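PDB 6QK4: membrane-bound lytic murein transglycosylase A from Burkholderia pseudomallei, which probably cleaves the beta-1,4-glycosidic bond between N-acetylmuramic acid and N-acetylglucosamine in peptidoglycan, leaving a 1,6-anhydro bond on the muramic acid residue. Local coordinates for residues A140-Q143 and L144-G148; G199-L202 and L203-E207; T214-G217 and I218-W221; D230-L233 and D234-P237. All blocks are in the same frame, centred on the assembly; numbering follows the deposited sequence.

Contact 1 (A140-Q143 and L144-G148); sequences ARAQ and LMRSG
The Arg-146 side chain bonds back to the backbone carbonyl of Ala-142, one turn earlier, in a local contact that spans the whole of the short helix 141-147, within the MltA-specific insert domain. The guanidinium of Arg-146 folds back along the helix surface, and its NH1 gives a hydrogen bond of 3.0 Å to Ala-142 O. That oxygen lies at the edge of the guanidinium, only 3° from its plane, while NH1 approaches the carbonyl well off the C=O direction, at 116°. CG stands anti to the carbonyl carbon (chi1 -67°), and the chain then runs extended from CG to NE, which takes CG and CD past the same oxygen before the guanidinium reaches it. NH1 also forms a salt bridge with Asp-234 at the end of helix 229-234, so this one nitrogen joins two helices.

The backbone supplies the other bonds. At the N-cap, Ala-140 O accepts from both Gln-143 N and Leu-144 N, the latter at 2.9 Å and almost straight; Met-145 N is bonded to Arg-141 O one step on. Arg-141 itself points away from the turn: its guanidinium is held by Asn-236 O, Arg-238 O and Gln-168. Leu-144 packs on Phe-239. Toward the C-terminal end Gln-143 O is gripped twice, by Ser-147 N at 2.8 Å, close to the carbonyl direction, and by Arg-146 N at 3.0 Å, which sits above the carbonyl plane.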
ATOM      1  N   ALA A 140      -8.057 -20.254 -19.663  1.00 43.01           N
ATOM      2  CA  ALA A 140      -7.317 -18.996 -19.744  1.00 39.37           C
ATOM      3  C   ALA A 140      -8.227 -17.803 -20.053  1.00 39.12           C
ATOM      4  O   ALA A 140      -9.241 -17.930 -20.743  1.00 37.55           O
ATOM      5  CB  ALA A 140      -6.255 -19.116 -20.834  1.00 39.09           C
ATOM      6  N   ARG A 141      -7.790 -16.615 -19.590  1.00 34.56           N
ATOM      7  CA  ARG A 141      -8.472 -15.340 -19.840  1.00 31.04           C
ATOM      8  C   ARG A 141      -9.010 -15.186 -21.260  1.00 30.90           C
ATOM      9  O   ARG A 141     -10.167 -14.795 -21.472  1.00 31.68           O
ATOM     10  CB  ARG A 141      -7.488 -14.185 -19.485  1.00 31.98           C
ATOM     11  CG  ARG A 141      -7.744 -12.795 -20.177  1.00 30.33           C
ATOM     12  CD  ARG A 141      -6.603 -11.730 -19.937  1.00 25.74           C
ATOM     13  NE  ARG A 141      -6.163 -11.677 -18.487  1.00 31.01           N
ATOM     14  CZ  ARG A 141      -6.598 -10.780 -17.579  1.00 37.02           C
ATOM     15  NH1 ARG A 141      -7.445  -9.819 -17.942  1.00 36.89           N
ATOM     16  NH2 ARG A 141      -6.190 -10.832 -16.305  1.00 40.26           N
ATOM     17  N   ALA A 142      -8.196 -15.527 -22.255  1.00 29.60           N
ATOM     18  CA  ALA A 142      -8.582 -15.200 -23.612  1.00 31.85           C
ATOM     19  C   ALA A 142      -9.805 -15.996 -24.028  1.00 33.63           C
ATOM     20  O   ALA A 142     -10.649 -15.477 -24.762  1.00 32.95           O
ATOM     21  CB  ALA A 142      -7.413 -15.460 -24.554  1.00 34.96           C
ATOM     22  N   GLN A 143      -9.933 -17.228 -23.529  1.00 33.33           N
ATOM     23  CA  GLN A 143     -11.065 -18.070 -23.907  1.00 35.64           C
ATOM     24  C   GLN A 143     -12.238 -17.832 -22.977  1.00 36.99           C
ATOM     25  O   GLN A 143     -13.385 -17.867 -23.417  1.00 37.73           O
ATOM     26  CB  GLN A 143     -10.670 -19.542 -23.891  1.00 37.22           C
ATOM     27  CG  GLN A 143      -9.897 -19.972 -25.178  1.00 41.20           C
ATOM     28  CD  GLN A 143      -8.592 -19.217 -25.395  1.00 39.87           C
ATOM     29  OE1 GLN A 143      -8.382 -18.596 -26.457  1.00 37.70           O
ATOM     30  NE2 GLN A 143      -7.682 -19.297 -24.416  1.00 40.02           N
ATOM     31  N   LEU A 144     -11.952 -17.577 -21.694  1.00 36.59           N
ATOM     32  CA  LEU A 144     -12.995 -17.177 -20.766  1.00 36.81           C
ATOM     33  C   LEU A 144     -13.765 -15.969 -21.297  1.00 38.38           C
ATOM     34  O   LEU A 144     -15.008 -15.960 -21.306  1.00 34.69           O
ATOM     35  CB  LEU A 144     -12.351 -16.869 -19.407  1.00 35.25           C
ATOM     36  CG  LEU A 144     -13.237 -16.674 -18.213  1.00 45.68           C
ATOM     37  CD1 LEU A 144     -14.057 -17.900 -17.987  1.00 48.09           C
ATOM     38  CD2 LEU A 144     -12.283 -16.430 -17.047  1.00 47.11           C
ATOM     39  N   MET A 145     -13.035 -14.940 -21.759  1.00 38.52           N
ATOM     40  CA  MET A 145     -13.677 -13.745 -22.287  1.00 36.57           C
ATOM     41  C   MET A 145     -14.438 -14.012 -23.577  1.00 40.75           C
ATOM     42  O   MET A 145     -15.338 -13.236 -23.903  1.00 42.47           O
ATOM     43  CB  MET A 145     -12.660 -12.621 -22.523  1.00 37.84           C
ATOM     44  CG  MET A 145     -11.974 -12.058 -21.230  1.00 44.09           C
ATOM     45  SD  MET A 145     -13.137 -10.989 -20.388  1.00 49.82           S
ATOM     46  CE  MET A 145     -13.658  -9.902 -21.719  1.00 51.65           C
ATOM     47  N   ARG A 146     -14.111 -15.092 -24.311  1.00 31.54           N
ATOM     48  CA  ARG A 146     -14.736 -15.355 -25.591  1.00 33.81           C
ATOM     49  C   ARG A 146     -15.849 -16.378 -25.515  1.00 38.07           C
ATOM     50  O   ARG A 146     -16.669 -16.449 -26.438  1.00 41.73           O
ATOM     51  CB  ARG A 146     -13.672 -15.826 -26.601  1.00 34.84           C
ATOM     52  CG  ARG A 146     -12.678 -14.707 -26.949  1.00 36.66           C
ATOM     53  CD  ARG A 146     -11.524 -15.098 -27.847  1.00 32.93           C
ATOM     54  NE  ARG A 146     -10.902 -13.933 -28.487  1.00 30.66           N
ATOM     55  CZ  ARG A 146     -10.036 -13.117 -27.862  1.00 30.79           C
ATOM     56  NH1 ARG A 146      -9.637 -13.356 -26.595  1.00 32.10           N
ATOM     57  NH2 ARG A 146      -9.529 -12.089 -28.542  1.00 34.18           N
ATOM     58  N   SER A 147     -15.885 -17.178 -24.460  1.00 37.70           N
ATOM     59  CA  SER A 147     -16.890 -18.249 -24.344  1.00 43.72           C
ATOM     60  C   SER A 147     -18.329 -17.730 -24.182  1.00 44.12           C
ATOM     61  O   SER A 147     -19.281 -18.459 -24.501  1.00 47.38           O
ATOM     62  CB  SER A 147     -16.526 -19.154 -23.155  1.00 41.91           C
ATOM     63  OG  SER A 147     -16.717 -18.466 -21.928  1.00 39.94           O
ATOM     64  N   GLY A 148     -18.519 -16.499 -23.694  1.00 42.04           N
ATOM     65  CA  GLY A 148     -19.813 -16.019 -23.254  1.00 40.95           C
ATOM     66  C   GLY A 148     -20.153 -16.302 -21.792  1.00 39.44           C
ATOM     67  O   GLY A 148     -21.137 -15.745 -21.267  1.00 41.37           O
TER

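Contact 2 (G199-L202 and L203-E207); sequences GKWL and LDHGE
Trp-201 O is gripped twice by His-205, through the backbone N and through ring ND1, each at 3.0 Å; both bonds are bent, the one from ND1 the more so. ND1 comes in on a lone pair in the carbonyl plane, although the oxygen lies 22° out of the imidazole plane. The side chain reaches back because CG is anti to its own carbonyl carbon (chi1 -66°). The same turn lays the imidazole over one face of the indole in an offset stack: the five-membered rings have centroids 3.8 Å apart and planes at 15°. Beyond them His-205 CB sits over the six-membered ring, a CH-pi contact.

Helix 198-204 ends here in a Schellman motif, with Gly-206 at positive phi as the C-prime residue. Glu-207 N reaches back to Leu-202 O at 2.7 Å, and Gly-206 N to Leu-203 O at 2.9 Å. Beside the first of these bonds Glu-207 CB touches Leu-202 CD2, while its carboxylate leads away from this helix end, to Trp-221 and to a salt bridge with Arg-228. Leu-202 packs against Ile-218 and Trp-221 of helix 215-224. On another side of the helix the extended chain of Lys-200 passes across the Asp-204 carboxylate at a slant, CE 3.5 Å from OD2, but NZ remains 4.8 Å from that oxygen.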
ATOM      1  N   GLY A 199       4.127  -6.512 -18.430  1.00 37.77           N
ATOM      2  CA  GLY A 199       5.314  -5.669 -18.489  1.00 36.09           C
ATOM      3  C   GLY A 199       6.533  -6.428 -18.997  1.00 36.39           C
ATOM      4  O   GLY A 199       7.294  -5.924 -19.822  1.00 39.27           O
ATOM      5  N   LYS A 200       6.765  -7.618 -18.448  1.00 38.56           N
ATOM      6  CA  LYS A 200       7.842  -8.472 -18.924  1.00 42.60           C
ATOM      7  C   LYS A 200       7.683  -8.816 -20.403  1.00 46.43           C
ATOM      8  O   LYS A 200       8.672  -8.905 -21.150  1.00 47.44           O
ATOM      9  CB  LYS A 200       7.880  -9.746 -18.077  1.00 46.74           C
ATOM     10  CG  LYS A 200       8.932 -10.744 -18.541  1.00 52.15           C
ATOM     11  CD  LYS A 200       9.054 -11.888 -17.543  1.00 56.16           C
ATOM     12  CE  LYS A 200      10.075 -12.926 -18.013  1.00 60.58           C
ATOM     13  NZ  LYS A 200      10.411 -13.859 -16.875  1.00 62.51           N
ATOM     14  N   TRP A 201       6.446  -8.999 -20.855  1.00 42.79           N
ATOM     15  CA  TRP A 201       6.247  -9.246 -22.274  1.00 42.57           C
ATOM     16  C   TRP A 201       6.684  -8.044 -23.102  1.00 44.78           C
ATOM     17  O   TRP A 201       7.375  -8.202 -24.124  1.00 47.91           O
ATOM     18  CB  TRP A 201       4.779  -9.597 -22.555  1.00 36.83           C
ATOM     19  CG  TRP A 201       4.622 -10.235 -23.904  1.00 37.27           C
ATOM     20  CD1 TRP A 201       4.594 -11.563 -24.182  1.00 38.73           C
ATOM     21  CD2 TRP A 201       4.521  -9.554 -25.136  1.00 38.06           C
ATOM     22  NE1 TRP A 201       4.444 -11.763 -25.527  1.00 40.95           N
ATOM     23  CE2 TRP A 201       4.408 -10.541 -26.151  1.00 41.38           C
ATOM     24  CE3 TRP A 201       4.474  -8.202 -25.498  1.00 39.03           C
ATOM     25  CZ2 TRP A 201       4.277 -10.213 -27.470  1.00 41.86           C
ATOM     26  CZ3 TRP A 201       4.358  -7.878 -26.817  1.00 39.29           C
ATOM     27  CH2 TRP A 201       4.269  -8.880 -27.801  1.00 40.99           C
ATOM     28  N   LEU A 202       6.309  -6.827 -22.686  1.00 39.85           N
ATOM     29  CA  LEU A 202       6.694  -5.694 -23.519  1.00 42.67           C
ATOM     30  C   LEU A 202       8.215  -5.509 -23.499  1.00 45.18           C
ATOM     31  O   LEU A 202       8.815  -5.139 -24.517  1.00 44.51           O
ATOM     32  CB  LEU A 202       5.959  -4.426 -23.068  1.00 42.84           C
ATOM     33  CG  LEU A 202       4.437  -4.406 -23.252  1.00 42.57           C
ATOM     34  CD1 LEU A 202       3.748  -3.317 -22.384  1.00 41.16           C
ATOM     35  CD2 LEU A 202       4.065  -4.258 -24.723  1.00 40.34           C
ATOM     36  N   LEU A 203       8.855  -5.812 -22.366  1.00 48.02           N
ATOM     37  CA  LEU A 203      10.310  -5.710 -22.298  1.00 51.04           C
ATOM     38  C   LEU A 203      10.962  -6.806 -23.126  1.00 53.97           C
ATOM     39  O   LEU A 203      11.800  -6.514 -23.983  1.00 51.83           O
ATOM     40  CB  LEU A 203      10.806  -5.781 -20.856  1.00 49.52           C
ATOM     41  CG  LEU A 203      10.429  -4.698 -19.836  1.00 48.83           C
ATOM     42  CD1 LEU A 203      10.982  -5.067 -18.456  1.00 47.93           C
ATOM     43  CD2 LEU A 203      10.892  -3.306 -20.252  1.00 48.91           C
ATOM     44  N   ASP A 204      10.571  -8.072 -22.890  1.00 55.80           N
ATOM     45  CA  ASP A 204      11.175  -9.200 -23.602  1.00 54.15           C
ATOM     46  C   ASP A 204      11.043  -9.062 -25.106  1.00 54.36           C
ATOM     47  O   ASP A 204      11.903  -9.552 -25.853  1.00 55.16           O
ATOM     48  CB  ASP A 204      10.554 -10.522 -23.168  1.00 55.49           C
ATOM     49  CG  ASP A 204      10.993 -10.964 -21.783  1.00 59.44           C
ATOM     50  OD1 ASP A 204      11.695 -10.196 -21.081  1.00 60.72           O
ATOM     51  OD2 ASP A 204      10.614 -12.089 -21.377  1.00 61.39           O
ATOM     52  N   HIS A 205       9.993  -8.404 -25.590  1.00 52.24           N
ATOM     53  CA  HIS A 205       9.824  -8.226 -27.029  1.00 52.58           C
ATOM     54  C   HIS A 205      10.237  -6.837 -27.512  1.00 53.56           C
ATOM     55  O   HIS A 205       9.919  -6.460 -28.648  1.00 54.20           O
ATOM     56  CB  HIS A 205       8.373  -8.538 -27.425  1.00 51.80           C
ATOM     57  CG  HIS A 205       7.993  -9.975 -27.219  1.00 52.97           C
ATOM     58  ND1 HIS A 205       7.879 -10.549 -25.970  1.00 52.80           N
ATOM     59  CD2 HIS A 205       7.713 -10.961 -28.109  1.00 53.36           C
ATOM     60  CE1 HIS A 205       7.543 -11.819 -26.090  1.00 53.69           C
ATOM     61  NE2 HIS A 205       7.428 -12.095 -27.379  1.00 54.34           N
ATOM     62  N   GLY A 206      10.933  -6.061 -26.681  1.00 52.32           N
ATOM     63  CA  GLY A 206      11.493  -4.820 -27.180  1.00 50.00           C
ATOM     64  C   GLY A 206      10.535  -3.660 -27.325  1.00 49.71           C
ATOM     65  O   GLY A 206      10.939  -2.614 -27.837  1.00 49.44           O
ATOM     66  N   GLU A 207       9.289  -3.775 -26.852  1.00 48.94           N
ATOM     67  CA  GLU A 207       8.366  -2.647 -26.998  1.00 47.33           C
ATOM     68  C   GLU A 207       8.589  -1.564 -25.946  1.00 45.31           C
ATOM     69  O   GLU A 207       8.173  -0.411 -26.155  1.00 43.71           O
ATOM     70  CB  GLU A 207       6.915  -3.142 -26.953  1.00 48.92           C
ATOM     71  CG  GLU A 207       6.586  -4.043 -28.151  1.00 48.49           C
ATOM     72  CD  GLU A 207       6.241  -3.255 -29.416  1.00 52.08           C
ATOM     73  OE1 GLU A 207       5.867  -2.056 -29.323  1.00 52.31           O
ATOM     74  OE2 GLU A 207       6.338  -3.851 -30.517  1.00 50.98           O
TER

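Contact 3 (T214-G217 and I218-W221); sequences TMQG and IKAW
Gln-216 OE1 accepts from Lys-219 NZ at 3.2 Å, a bond between side chains three residues apart on helix 215-224. The ammonium approaches obliquely, tilted 33° from the plane of the amide carbonyl. Gln-216 bends at chi2 (-56°), which brings its amide back over the helix, whereas Lys-219 stays extended until a turn near its end. NZ has a stronger partner in Asp-326, with which it forms a salt bridge, and Glu-163 is a long, weak third one. The amine is thus shared by the amide oxygen and acidic groups of two other helices, and the lysine, a buried residue, probably has its charge balanced there.

At the start of the helix Thr-214 is the N-cap. Its OG1 accepts from Gly-217 N at 2.9 Å, satisfying one of the amides that have no earlier carbonyl in the helix. Two more such donors, Met-215 N and Gln-216 N, are taken by the two carboxylate oxygens of Asp-330, so the first turn is capped by its own threonine and by a residue of helix 326-334. From there the regular ladder takes over. Thr-214 O receives Ile-218 N at 3.0 Å, nearly in line with the carbonyl; Met-215 O receives Lys-219 N, Gln-216 O receives Ala-220 N, and Gly-217 O receives Trp-221 N at 2.9 Å. Ile-218 CG1 also leans against Thr-214 O. The Trp-221 indole leads away from the 214-217 turn and, like Ile-218, packs on Leu-202; its NE1 is satisfied by Glu-207 OE1.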
ATOM      1  N   THR A 214       6.436   0.351 -16.039  1.00 35.01           N
ATOM      2  CA  THR A 214       5.588   0.661 -14.899  1.00 35.34           C
ATOM      3  C   THR A 214       4.139   0.594 -15.347  1.00 34.05           C
ATOM      4  O   THR A 214       3.850   0.534 -16.535  1.00 34.81           O
ATOM      5  CB  THR A 214       5.893   2.055 -14.407  1.00 35.27           C
ATOM      6  OG1 THR A 214       5.756   2.947 -15.517  1.00 36.28           O
ATOM      7  CG2 THR A 214       7.351   2.106 -13.887  1.00 39.83           C
ATOM      8  N   MET A 215       3.208   0.676 -14.401  1.00 35.60           N
ATOM      9  CA  MET A 215       1.826   0.853 -14.865  1.00 37.85           C
ATOM     10  C   MET A 215       1.670   2.088 -15.751  1.00 38.07           C
ATOM     11  O   MET A 215       0.942   2.041 -16.764  1.00 35.26           O
ATOM     12  CB  MET A 215       0.832   0.870 -13.684  1.00 35.22           C
ATOM     13  CG  MET A 215       0.872  -0.473 -12.941  1.00 39.47           C
ATOM     14  SD  MET A 215      -0.253  -0.657 -11.516  1.00 40.06           S
ATOM     15  CE  MET A 215       0.196   0.788 -10.515  1.00 48.00           C
ATOM     16  N   GLN A 216       2.400   3.172 -15.471  1.00 38.40           N
ATOM     17  CA  GLN A 216       2.246   4.332 -16.347  1.00 40.73           C
ATOM     18  C   GLN A 216       2.864   4.100 -17.716  1.00 41.86           C
ATOM     19  O   GLN A 216       2.317   4.569 -18.719  1.00 44.18           O
ATOM     20  CB  GLN A 216       2.829   5.580 -15.708  1.00 47.82           C
ATOM     21  CG  GLN A 216       1.884   6.179 -14.687  1.00 51.29           C
ATOM     22  CD  GLN A 216       0.499   6.500 -15.250  1.00 56.30           C
ATOM     23  OE1 GLN A 216      -0.531   6.273 -14.575  1.00 57.87           O
ATOM     24  NE2 GLN A 216       0.463   7.047 -16.486  1.00 56.43           N
ATOM     25  N   GLY A 217       3.994   3.388 -17.795  1.00 35.35           N
ATOM     26  CA  GLY A 217       4.606   3.160 -19.110  1.00 34.29           C
ATOM     27  C   GLY A 217       3.775   2.216 -19.962  1.00 38.51           C
ATOM     28  O   GLY A 217       3.678   2.376 -21.196  1.00 39.79           O
ATOM     29  N   ILE A 218       3.143   1.234 -19.313  1.00 36.91           N
ATOM     30  CA  ILE A 218       2.270   0.310 -20.017  1.00 35.32           C
ATOM     31  C   ILE A 218       1.037   1.046 -20.531  1.00 39.76           C
ATOM     32  O   ILE A 218       0.638   0.887 -21.700  1.00 39.07           O
ATOM     33  CB  ILE A 218       1.910  -0.861 -19.086  1.00 31.61           C
ATOM     34  CG1 ILE A 218       3.191  -1.660 -18.726  1.00 31.29           C
ATOM     35  CG2 ILE A 218       0.767  -1.733 -19.726  1.00 33.33           C
ATOM     36  CD1 ILE A 218       2.975  -2.714 -17.677  1.00 32.96           C
ATOM     37  N   LYS A 219       0.438   1.896 -19.686  1.00 40.98           N
ATOM     38  CA  LYS A 219      -0.682   2.723 -20.149  1.00 44.15           C
ATOM     39  C   LYS A 219      -0.275   3.570 -21.343  1.00 47.59           C
ATOM     40  O   LYS A 219      -1.079   3.802 -22.255  1.00 51.83           O
ATOM     41  CB  LYS A 219      -1.184   3.647 -19.040  1.00 42.66           C
ATOM     42  CG  LYS A 219      -2.021   3.021 -17.948  1.00 44.70           C
ATOM     43  CD  LYS A 219      -2.753   4.127 -17.166  1.00 49.07           C
ATOM     44  CE  LYS A 219      -3.297   3.633 -15.851  1.00 48.14           C
ATOM     45  NZ  LYS A 219      -3.208   4.615 -14.705  1.00 44.87           N
ATOM     46  N   ALA A 220       0.964   4.065 -21.352  1.00 46.50           N
ATOM     47  CA  ALA A 220       1.361   4.941 -22.442  1.00 47.45           C
ATOM     48  C   ALA A 220       1.488   4.139 -23.727  1.00 49.32           C
ATOM     49  O   ALA A 220       0.972   4.534 -24.786  1.00 52.29           O
ATOM     50  CB  ALA A 220       2.669   5.654 -22.095  1.00 47.11           C
ATOM     51  N   TRP A 221       2.145   2.980 -23.635  1.00 48.01           N
ATOM     52  CA  TRP A 221       2.248   2.077 -24.777  1.00 47.97           C
ATOM     53  C   TRP A 221       0.875   1.681 -25.311  1.00 49.83           C
ATOM     54  O   TRP A 221       0.687   1.577 -26.528  1.00 51.86           O
ATOM     55  CB  TRP A 221       3.039   0.837 -24.377  1.00 46.44           C
ATOM     56  CG  TRP A 221       3.277  -0.090 -25.519  1.00 48.53           C
ATOM     57  CD1 TRP A 221       4.387  -0.144 -26.331  1.00 49.17           C
ATOM     58  CD2 TRP A 221       2.396  -1.122 -25.974  1.00 52.96           C
ATOM     59  NE1 TRP A 221       4.237  -1.143 -27.276  1.00 51.47           N
ATOM     60  CE2 TRP A 221       3.024  -1.756 -27.077  1.00 53.09           C
ATOM     61  CE3 TRP A 221       1.130  -1.566 -25.564  1.00 53.71           C
ATOM     62  CZ2 TRP A 221       2.426  -2.816 -27.759  1.00 52.59           C
ATOM     63  CZ3 TRP A 221       0.537  -2.617 -26.246  1.00 54.33           C
ATOM     64  CH2 TRP A 221       1.187  -3.230 -27.325  1.00 51.26           C
TER

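Contact 4 (D230-L233 and D234-P237); sequences DALL and DTNP
With OG1 of Thr-235 set between its backbone N and carbonyl carbon (chi1 70°), the hydroxyl faces back up the chain to Leu-232 O, and CG2 swings toward Ala-231 O. The hydroxyl donates to Leu-232 O at 2.6 Å and lies in the carbonyl plane. Thr-235 N bonds to the same oxygen at 3.0 Å, from 61° above that plane, so one residue holds this carbonyl from two directions. The methyl CG2 meets Ala-231 O at 3.3 Å, beside a weak bond from Thr-235 N to that oxygen.

Asp-234 keeps the helical pattern, its N bonding to Asp-230 O at 3.1 Å. Its carboxylate, paired with Arg-146, lies beside that same Asp-230 O, with Asp-234 CG 3.5 Å away. Asn-236 N then bonds to Leu-233 O at 3.0 Å, rising 46° from the carbonyl plane. Its OD1 accepts from the backbone N of both Arg-196 and Arg-238. Leu-232 packs on Ile-198, Trp-201 and Leu-202, and Leu-233 on Pro-161, Ile-162 and Phe-165 of helix 161-170.

The bonds therefore pass from an i to i+4 spacing at Asp-234 to i to i+3 at Thr-235 and Asn-236. As the chain heads for strand 240-244, helix 229-234 thus ends in a 3-10-like tightening, with the Thr-235 hydroxyl donating to the carbonyl three residues earlier.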
ATOM      1  N   ASP A 230      -5.827  -5.492 -26.559  1.00 38.75           N
ATOM      2  CA  ASP A 230      -6.549  -6.696 -26.159  1.00 41.07           C
ATOM      3  C   ASP A 230      -5.642  -7.918 -26.209  1.00 37.47           C
ATOM      4  O   ASP A 230      -5.656  -8.756 -25.288  1.00 36.21           O
ATOM      5  CB  ASP A 230      -7.767  -6.920 -27.054  1.00 48.08           C
ATOM      6  CG  ASP A 230      -8.961  -6.060 -26.652  1.00 55.67           C
ATOM      7  OD1 ASP A 230      -8.858  -5.300 -25.664  1.00 56.53           O
ATOM      8  OD2 ASP A 230      -9.997  -6.148 -27.345  1.00 60.81           O
ATOM      9  N   ALA A 231      -4.870  -8.043 -27.295  1.00 37.86           N
ATOM     10  CA  ALA A 231      -3.937  -9.166 -27.437  1.00 37.18           C
ATOM     11  C   ALA A 231      -2.851  -9.156 -26.367  1.00 35.97           C
ATOM     12  O   ALA A 231      -2.412 -10.224 -25.919  1.00 33.48           O
ATOM     13  CB  ALA A 231      -3.298  -9.166 -28.828  1.00 38.03           C
ATOM     14  N   LEU A 232      -2.396  -7.978 -25.936  1.00 35.79           N
ATOM     15  CA  LEU A 232      -1.403  -7.963 -24.863  1.00 34.53           C
ATOM     16  C   LEU A 232      -1.990  -8.520 -23.578  1.00 34.27           C
ATOM     17  O   LEU A 232      -1.370  -9.351 -22.894  1.00 34.33           O
ATOM     18  CB  LEU A 232      -0.887  -6.539 -24.637  1.00 36.40           C
ATOM     19  CG  LEU A 232       0.070  -6.278 -23.442  1.00 40.40           C
ATOM     20  CD1 LEU A 232       1.376  -7.106 -23.501  1.00 41.56           C
ATOM     21  CD2 LEU A 232       0.345  -4.754 -23.314  1.00 37.38           C
ATOM     22  N   LEU A 233      -3.204  -8.088 -23.231  1.00 30.01           N
ATOM     23  CA  LEU A 233      -3.762  -8.555 -21.974  1.00 33.70           C
ATOM     24  C   LEU A 233      -3.992 -10.066 -22.009  1.00 33.52           C
ATOM     25  O   LEU A 233      -3.787 -10.751 -20.987  1.00 32.87           O
ATOM     26  CB  LEU A 233      -5.039  -7.784 -21.655  1.00 33.67           C
ATOM     27  CG  LEU A 233      -4.926  -6.258 -21.621  1.00 36.01           C
ATOM     28  CD1 LEU A 233      -6.165  -5.640 -21.074  1.00 35.62           C
ATOM     29  CD2 LEU A 233      -3.781  -5.837 -20.731  1.00 35.79           C
ATOM     30  N   ASP A 234      -4.330 -10.605 -23.199  1.00 31.90           N
ATOM     31  CA  ASP A 234      -4.554 -12.034 -23.366  1.00 34.67           C
ATOM     32  C   ASP A 234      -3.279 -12.854 -23.192  1.00 37.79           C
ATOM     33  O   ASP A 234      -3.367 -14.068 -22.995  1.00 39.20           O
ATOM     34  CB  ASP A 234      -5.137 -12.314 -24.737  1.00 31.00           C
ATOM     35  CG  ASP A 234      -6.608 -12.063 -24.806  1.00 35.94           C
ATOM     36  OD1 ASP A 234      -7.227 -11.780 -23.749  1.00 34.28           O
ATOM     37  OD2 ASP A 234      -7.145 -12.125 -25.922  1.00 36.52           O
ATOM     38  N   THR A 235      -2.103 -12.232 -23.216  1.00 38.26           N
ATOM     39  CA  THR A 235      -0.905 -13.007 -22.929  1.00 38.44           C
ATOM     40  C   THR A 235      -0.808 -13.424 -21.466  1.00 37.46           C
ATOM     41  O   THR A 235       0.104 -14.183 -21.134  1.00 41.42           O
ATOM     42  CB  THR A 235       0.357 -12.235 -23.321  1.00 39.69           C
ATOM     43  OG1 THR A 235       0.533 -11.135 -22.428  1.00 39.06           O
ATOM     44  CG2 THR A 235       0.278 -11.733 -24.740  1.00 41.25           C
ATOM     45  N   ASN A 236      -1.684 -12.918 -20.568  1.00 33.85           N
ATOM     46  CA  ASN A 236      -1.753 -13.361 -19.184  1.00 32.40           C
ATOM     47  C   ASN A 236      -2.940 -14.290 -19.007  1.00 37.95           C
ATOM     48  O   ASN A 236      -4.081 -13.813 -18.907  1.00 39.55           O
ATOM     49  CB  ASN A 236      -1.874 -12.161 -18.220  1.00 32.15           C
ATOM     50  CG  ASN A 236      -2.139 -12.599 -16.787  1.00 35.88           C
ATOM     51  OD1 ASN A 236      -1.749 -13.699 -16.405  1.00 38.83           O
ATOM     52  ND2 ASN A 236      -2.819 -11.753 -15.975  1.00 38.13           N
ATOM     53  N   PRO A 237      -2.739 -15.600 -18.892  1.00 42.24           N
ATOM     54  CA  PRO A 237      -3.898 -16.503 -18.798  1.00 43.04           C
ATOM     55  C   PRO A 237      -4.678 -16.353 -17.507  1.00 41.64           C
ATOM     56  O   PRO A 237      -5.864 -16.722 -17.468  1.00 37.86           O
ATOM     57  CB  PRO A 237      -3.284 -17.907 -18.936  1.00 45.78           C
ATOM     58  CG  PRO A 237      -1.855 -17.749 -18.611  1.00 45.50           C
ATOM     59  CD  PRO A 237      -1.449 -16.317 -18.928  1.00 43.46           C
TER

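Overall arrangement
All four contacts lie in the MltA-specific insert domain and follow one another along the chain. Contact 4 is the junction: it touches contact 1, where Arg-141 N and Pro-237 O, 2.9 Å apart, make a probable hydrogen bond, and contact 2, where Leu-232 CD1 meets Trp-201 CE3 at 3.8 Å. Its Leu-232 CD2 also lies 3.6 Å from Trp-221 CZ3 of contact 3. Contacts 2 and 3, with centres about 12 Å apart, pack through Leu-202 CD2 and Trp-221 CE2 at 3.6 Å. Contact 1 stands apart from both, its nearest atoms about 11 Å from contact 2 and about 12 Å from contact 3.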